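Local coordinates for protein peptide chain release factor subunit 1 (Aeropyrum pernix, PDB 3AGK) that probably directs the termination of protein synthesis in response to the stop codons UAA, UAG and UGA, acting with a GTP-binding partner subunit, at residues M84-F96 with E107-V119. Residues are numbered along the deposited sequence; the frame is centred on the assembly and turned at random.
Sequences MLTSTPPNGLVLF and ECFMFSPPEPIRV
Asn91 reaches across to the bend formed by Ser112 to Pro116. Its CB lies 3.4 Å from Ser112 OG and also against the carbonyl of Pro113. CG stands anti to its own carbonyl carbon (chi1 -79°), which carries the amide out over the bend. There Asn91 CG lies 3.5 Å from Pro113 O. Asn91 OD1 rests against the ring of Pro116, 3.6 Å from Pro116 CG. At the other tip, ND2 donates to Pro113 O at 2.8 Å. The donor lies in the carbonyl plane, and the N-H...O angle is 152°. With an alanine here, Pro113 O would probably lose this donor and the proline-rich bend would be freer to shift.

Two more bonds tie the turn to segment 107-119. Ser112 OG donates to Gly92 O at 2.8 Å, and Ile117 N makes a weak bond to Asn91 O. Gly92 ends a type I turn that begins at Pro89. A side chain at this position would clash with Ile117 CG1.

Beyond the turn, strand 93-98 runs antiparallel to strand 107-111. Val94 and Phe111 form one hydrogen-bonded pair, Phe96 and Phe109 the next. Between them, Leu95 faces Met110 in a non-hydrogen-bonded pair. Met110 CG, anti to its backbone N (chi1 -172°), sits 3.8 Å from both Leu95 CG and Leu93 CD2. Arg81 of helix 65-82 covers this side. Val94, Phe96, Phe109 and Phe111 line the other face, where helix 14-24 packs on both Phe109 and Phe111. Phe111 CE2 comes to the edge of the Phe96 ring, 4.2 Å from Phe96 CE1. Cys108 is joined to Cys97 by a disulfide, a covalent tie between the two strands.

Together they make a disulfide-linked beta hairpin at the edge of the antiparallel sheet in eRF1 domain 1.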
loop_
_atom_site.group_PDB
_atom_site.type_symbol
_atom_site.label_atom_id
_atom_site.label_comp_id
_atom_site.label_asym_id
_atom_site.label_seq_id
_atom_site.Cartn_x
_atom_site.Cartn_y
_atom_site.Cartn_z
ATOM N N MET A 84 32.394 8.852 -8.305
ATOM C CA MET A 84 32.010 10.130 -8.923
ATOM C C MET A 84 31.768 11.203 -7.880
ATOM O O MET A 84 31.668 12.378 -8.209
ATOM C CB MET A 84 30.718 9.987 -9.726
ATOM C CG MET A 84 30.893 9.652 -11.177
ATOM S SD MET A 84 29.291 9.283 -11.921
ATOM C CE MET A 84 29.831 8.492 -13.433
ATOM N N LEU A 85 31.643 10.792 -6.624
ATOM C CA LEU A 85 31.260 11.715 -5.574
ATOM C C LEU A 85 32.396 11.902 -4.594
ATOM O O LEU A 85 33.336 11.107 -4.548
ATOM C CB LEU A 85 30.040 11.185 -4.830
ATOM C CG LEU A 85 28.972 10.453 -5.636
ATOM C CD1 LEU A 85 27.926 9.876 -4.708
ATOM C CD2 LEU A 85 28.327 11.365 -6.687
ATOM N N THR A 86 32.302 12.956 -3.797
ATOM C CA THR A 86 33.283 13.181 -2.753
ATOM C C THR A 86 32.726 12.745 -1.406
ATOM O O THR A 86 33.418 12.099 -0.615
ATOM C CB THR A 86 33.724 14.640 -2.708
ATOM O OG1 THR A 86 32.617 15.472 -3.070
ATOM C CG2 THR A 86 34.856 14.864 -3.700
ATOM N N SER A 87 31.467 13.079 -1.152
ATOM C CA SER A 87 30.823 12.675 0.090
ATOM C C SER A 87 29.344 12.462 -0.153
ATOM O O SER A 87 28.780 13.026 -1.092
ATOM C CB SER A 87 31.002 13.748 1.157
ATOM O OG SER A 87 30.105 14.819 0.922
ATOM N N THR A 88 28.719 11.657 0.699
ATOM C CA THR A 88 27.294 11.380 0.571
ATOM C C THR A 88 26.507 12.693 0.714
ATOM O O THR A 88 26.908 13.567 1.482
ATOM C CB THR A 88 26.827 10.343 1.616
ATOM O OG1 THR A 88 26.085 11.000 2.645
ATOM C CG2 THR A 88 28.030 9.612 2.245
ATOM N N PRO A 89 25.408 12.853 -0.053
ATOM C CA PRO A 89 24.546 14.027 0.108
ATOM C C PRO A 89 23.982 14.073 1.521
ATOM O O PRO A 89 24.197 13.144 2.309
ATOM C CB PRO A 89 23.409 13.781 -0.894
ATOM C CG PRO A 89 23.945 12.821 -1.855
ATOM C CD PRO A 89 24.930 11.969 -1.127
ATOM N N PRO A 90 23.253 15.141 1.843
ATOM C CA PRO A 90 22.777 15.331 3.218
ATOM C C PRO A 90 21.689 14.338 3.596
ATOM O O PRO A 90 21.524 14.051 4.786
ATOM C CB PRO A 90 22.208 16.753 3.199
ATOM C CG PRO A 90 22.774 17.384 1.933
ATOM C CD PRO A 90 22.896 16.270 0.970
ATOM N N ASN A 91 20.961 13.825 2.607
ATOM C CA ASN A 91 19.910 12.851 2.878
ATOM C C ASN A 91 20.363 11.432 2.575
ATOM O O ASN A 91 19.553 10.504 2.585
ATOM C CB ASN A 91 18.659 13.156 2.064
ATOM C CG ASN A 91 17.827 14.264 2.667
ATOM O OD1 ASN A 91 18.154 14.792 3.727
ATOM N ND2 ASN A 91 16.738 14.618 1.992
ATOM N N GLY A 92 21.655 11.277 2.288
ATOM C CA GLY A 92 22.213 9.988 1.913
ATOM C C GLY A 92 22.081 9.677 0.429
ATOM O O GLY A 92 21.662 10.527 -0.375
ATOM N N LEU A 93 22.447 8.446 0.072
ATOM C CA LEU A 93 22.385 7.950 -1.300
ATOM C C LEU A 93 21.645 6.628 -1.338
ATOM O O LEU A 93 21.695 5.863 -0.374
ATOM C CB LEU A 93 23.792 7.676 -1.810
ATOM C CG LEU A 93 24.644 8.710 -2.512
ATOM C CD1 LEU A 93 25.980 8.062 -2.813
ATOM C CD2 LEU A 93 23.959 9.155 -3.791
ATOM N N VAL A 94 20.980 6.334 -2.451
ATOM C CA VAL A 94 20.538 4.965 -2.704
ATOM C C VAL A 94 20.836 4.554 -4.151
ATOM O O VAL A 94 20.659 5.343 -5.088
ATOM C CB VAL A 94 19.048 4.712 -2.340
ATOM C CG1 VAL A 94 18.530 5.735 -1.334
ATOM C CG2 VAL A 94 18.194 4.694 -3.573
ATOM N N LEU A 95 21.313 3.325 -4.318
ATOM C CA LEU A 95 21.616 2.777 -5.636
ATOM C C LEU A 95 20.885 1.469 -5.894
ATOM O O LEU A 95 20.823 0.621 -5.017
ATOM C CB LEU A 95 23.122 2.526 -5.791
ATOM C CG LEU A 95 24.026 3.737 -6.051
ATOM C CD1 LEU A 95 24.347 4.454 -4.741
ATOM C CD2 LEU A 95 25.308 3.339 -6.777
ATOM N N PHE A 96 20.345 1.309 -7.100
ATOM C CA PHE A 96 19.878 0.003 -7.575
ATOM C C PHE A 96 20.549 -0.293 -8.925
ATOM O O PHE A 96 20.539 0.548 -9.817
ATOM C CB PHE A 96 18.359 -0.007 -7.725
ATOM C CG PHE A 96 17.610 0.351 -6.461
ATOM C CD1 PHE A 96 17.161 1.645 -6.241
ATOM C CD2 PHE A 96 17.341 -0.614 -5.497
ATOM C CE1 PHE A 96 16.466 1.971 -5.077
ATOM C CE2 PHE A 96 16.644 -0.295 -4.339
ATOM C CZ PHE A 96 16.208 1.005 -4.133
ATOM N N GLU A 107 21.058 -1.115 -15.930
ATOM C CA GLU A 107 21.012 0.250 -15.421
ATOM C C GLU A 107 21.472 0.392 -13.974
ATOM O O GLU A 107 21.380 -0.543 -13.181
ATOM C CB GLU A 107 19.598 0.805 -15.545
ATOM C CG GLU A 107 19.387 1.678 -16.756
ATOM C CD GLU A 107 18.689 2.967 -16.401
ATOM O OE1 GLU A 107 19.066 3.578 -15.374
ATOM O OE2 GLU A 107 17.768 3.369 -17.144
ATOM N N CYS A 108 21.946 1.586 -13.633
ATOM C CA CYS A 108 22.347 1.895 -12.269
ATOM C C CYS A 108 21.629 3.140 -11.767
ATOM O O CYS A 108 22.077 4.251 -12.030
ATOM C CB CYS A 108 23.855 2.124 -12.207
ATOM S SG CYS A 108 24.601 1.767 -10.595
ATOM N N PHE A 109 20.520 2.965 -11.050
ATOM C CA PHE A 109 19.789 4.113 -10.516
ATOM C C PHE A 109 20.548 4.681 -9.326
ATOM O O PHE A 109 21.012 3.929 -8.474
ATOM C CB PHE A 109 18.359 3.729 -10.115
ATOM C CG PHE A 109 17.580 3.048 -11.211
ATOM C CD1 PHE A 109 17.737 1.689 -11.451
ATOM C CD2 PHE A 109 16.695 3.766 -12.001
ATOM C CE1 PHE A 109 17.027 1.056 -12.463
ATOM C CE2 PHE A 109 15.978 3.142 -13.016
ATOM C CZ PHE A 109 16.146 1.785 -13.245
ATOM N N MET A 110 20.715 6.001 -9.282
ATOM C CA MET A 110 21.356 6.614 -8.127
ATOM C C MET A 110 20.681 7.919 -7.772
ATOM O O MET A 110 20.458 8.741 -8.633
ATOM C CB MET A 110 22.848 6.853 -8.355
ATOM C CG MET A 110 23.526 7.321 -7.064
ATOM S SD MET A 110 25.291 7.656 -7.158
ATOM C CE MET A 110 25.382 8.778 -8.545
ATOM N N PHE A 111 20.349 8.115 -6.502
ATOM C CA PHE A 111 19.752 9.383 -6.091
ATOM C C PHE A 111 19.847 9.646 -4.597
ATOM O O PHE A 111 20.278 8.778 -3.806
ATOM C CB PHE A 111 18.288 9.454 -6.524
ATOM C CG PHE A 111 17.441 8.364 -5.947
ATOM C CD1 PHE A 111 16.684 8.589 -4.807
ATOM C CD2 PHE A 111 17.408 7.112 -6.539
ATOM C CE1 PHE A 111 15.904 7.591 -4.264
ATOM C CE2 PHE A 111 16.627 6.096 -6.000
ATOM C CZ PHE A 111 15.870 6.338 -4.859
ATOM N N SER A 112 19.453 10.858 -4.212
ATOM C CA SER A 112 19.264 11.156 -2.806
ATOM C C SER A 112 17.759 11.259 -2.548
ATOM O O SER A 112 17.035 11.851 -3.329
ATOM C CB SER A 112 20.019 12.424 -2.398
ATOM O OG SER A 112 19.927 12.646 -0.997
ATOM N N PRO A 113 17.278 10.637 -1.467
ATOM C CA PRO A 113 15.836 10.601 -1.196
ATOM C C PRO A 113 15.334 11.877 -0.508
ATOM O O PRO A 113 16.138 12.586 0.102
ATOM C CB PRO A 113 15.702 9.397 -0.259
ATOM C CG PRO A 113 17.008 9.354 0.471
ATOM C CD PRO A 113 18.051 9.828 -0.507
ATOM N N PRO A 114 14.019 12.153 -0.581
ATOM C CA PRO A 114 13.479 13.381 0.023
ATOM C C PRO A 114 13.690 13.348 1.530
ATOM O O PRO A 114 13.786 14.384 2.191
ATOM C CB PRO A 114 11.977 13.311 -0.291
ATOM C CG PRO A 114 11.790 12.171 -1.234
ATOM C CD PRO A 114 12.960 11.259 -1.076
ATOM N N GLU A 115 13.768 12.128 2.045
ATOM C CA GLU A 115 13.900 11.833 3.460
ATOM C C GLU A 115 15.302 11.291 3.749
ATOM O O GLU A 115 15.840 10.510 2.971
ATOM C CB GLU A 115 12.882 10.749 3.830
ATOM C CG GLU A 115 13.136 9.382 3.139
ATOM C CD GLU A 115 12.195 9.099 1.973
ATOM O OE1 GLU A 115 11.709 10.060 1.351
ATOM O OE2 GLU A 115 11.933 7.915 1.672
ATOM N N PRO A 116 15.892 11.686 4.886
ATOM C CA PRO A 116 17.221 11.169 5.229
ATOM C C PRO A 116 17.137 9.700 5.636
ATOM O O PRO A 116 16.342 9.345 6.502
ATOM C CB PRO A 116 17.638 12.013 6.443
ATOM C CG PRO A 116 16.609 13.100 6.560
ATOM C CD PRO A 116 15.365 12.588 5.917
ATOM N N ILE A 117 17.934 8.852 5.005
ATOM C CA ILE A 117 18.013 7.468 5.437
ATOM C C ILE A 117 18.976 7.407 6.618
ATOM O O ILE A 117 19.841 8.279 6.757
ATOM C CB ILE A 117 18.468 6.559 4.289
ATOM C CG1 ILE A 117 19.338 7.342 3.314
ATOM C CG2 ILE A 117 17.274 6.045 3.519
ATOM C CD1 ILE A 117 19.614 6.589 2.029
ATOM N N ARG A 118 18.819 6.407 7.482
ATOM C CA ARG A 118 19.662 6.311 8.669
ATOM C C ARG A 118 20.347 4.962 8.789
ATOM O O ARG A 118 21.406 4.856 9.410
ATOM C CB ARG A 118 18.874 6.635 9.943
ATOM C CG ARG A 118 19.258 7.977 10.576
ATOM C CD ARG A 118 19.338 9.062 9.510
ATOM N NE ARG A 118 19.886 10.334 9.985
ATOM C CZ ARG A 118 19.150 11.348 10.436
ATOM N NH1 ARG A 118 17.829 11.241 10.493
ATOM N NH2 ARG A 118 19.736 12.470 10.837
ATOM N N VAL A 119 19.751 3.941 8.177
ATOM C CA VAL A 119 20.283 2.582 8.278
ATOM C C VAL A 119 20.914 2.095 6.977
ATOM O O VAL A 119 20.236 1.907 5.959
ATOM C CB VAL A 119 19.226 1.570 8.776
ATOM C CG1 VAL A 119 17.861 1.885 8.214
ATOM C CG2 VAL A 119 19.649 0.124 8.439
#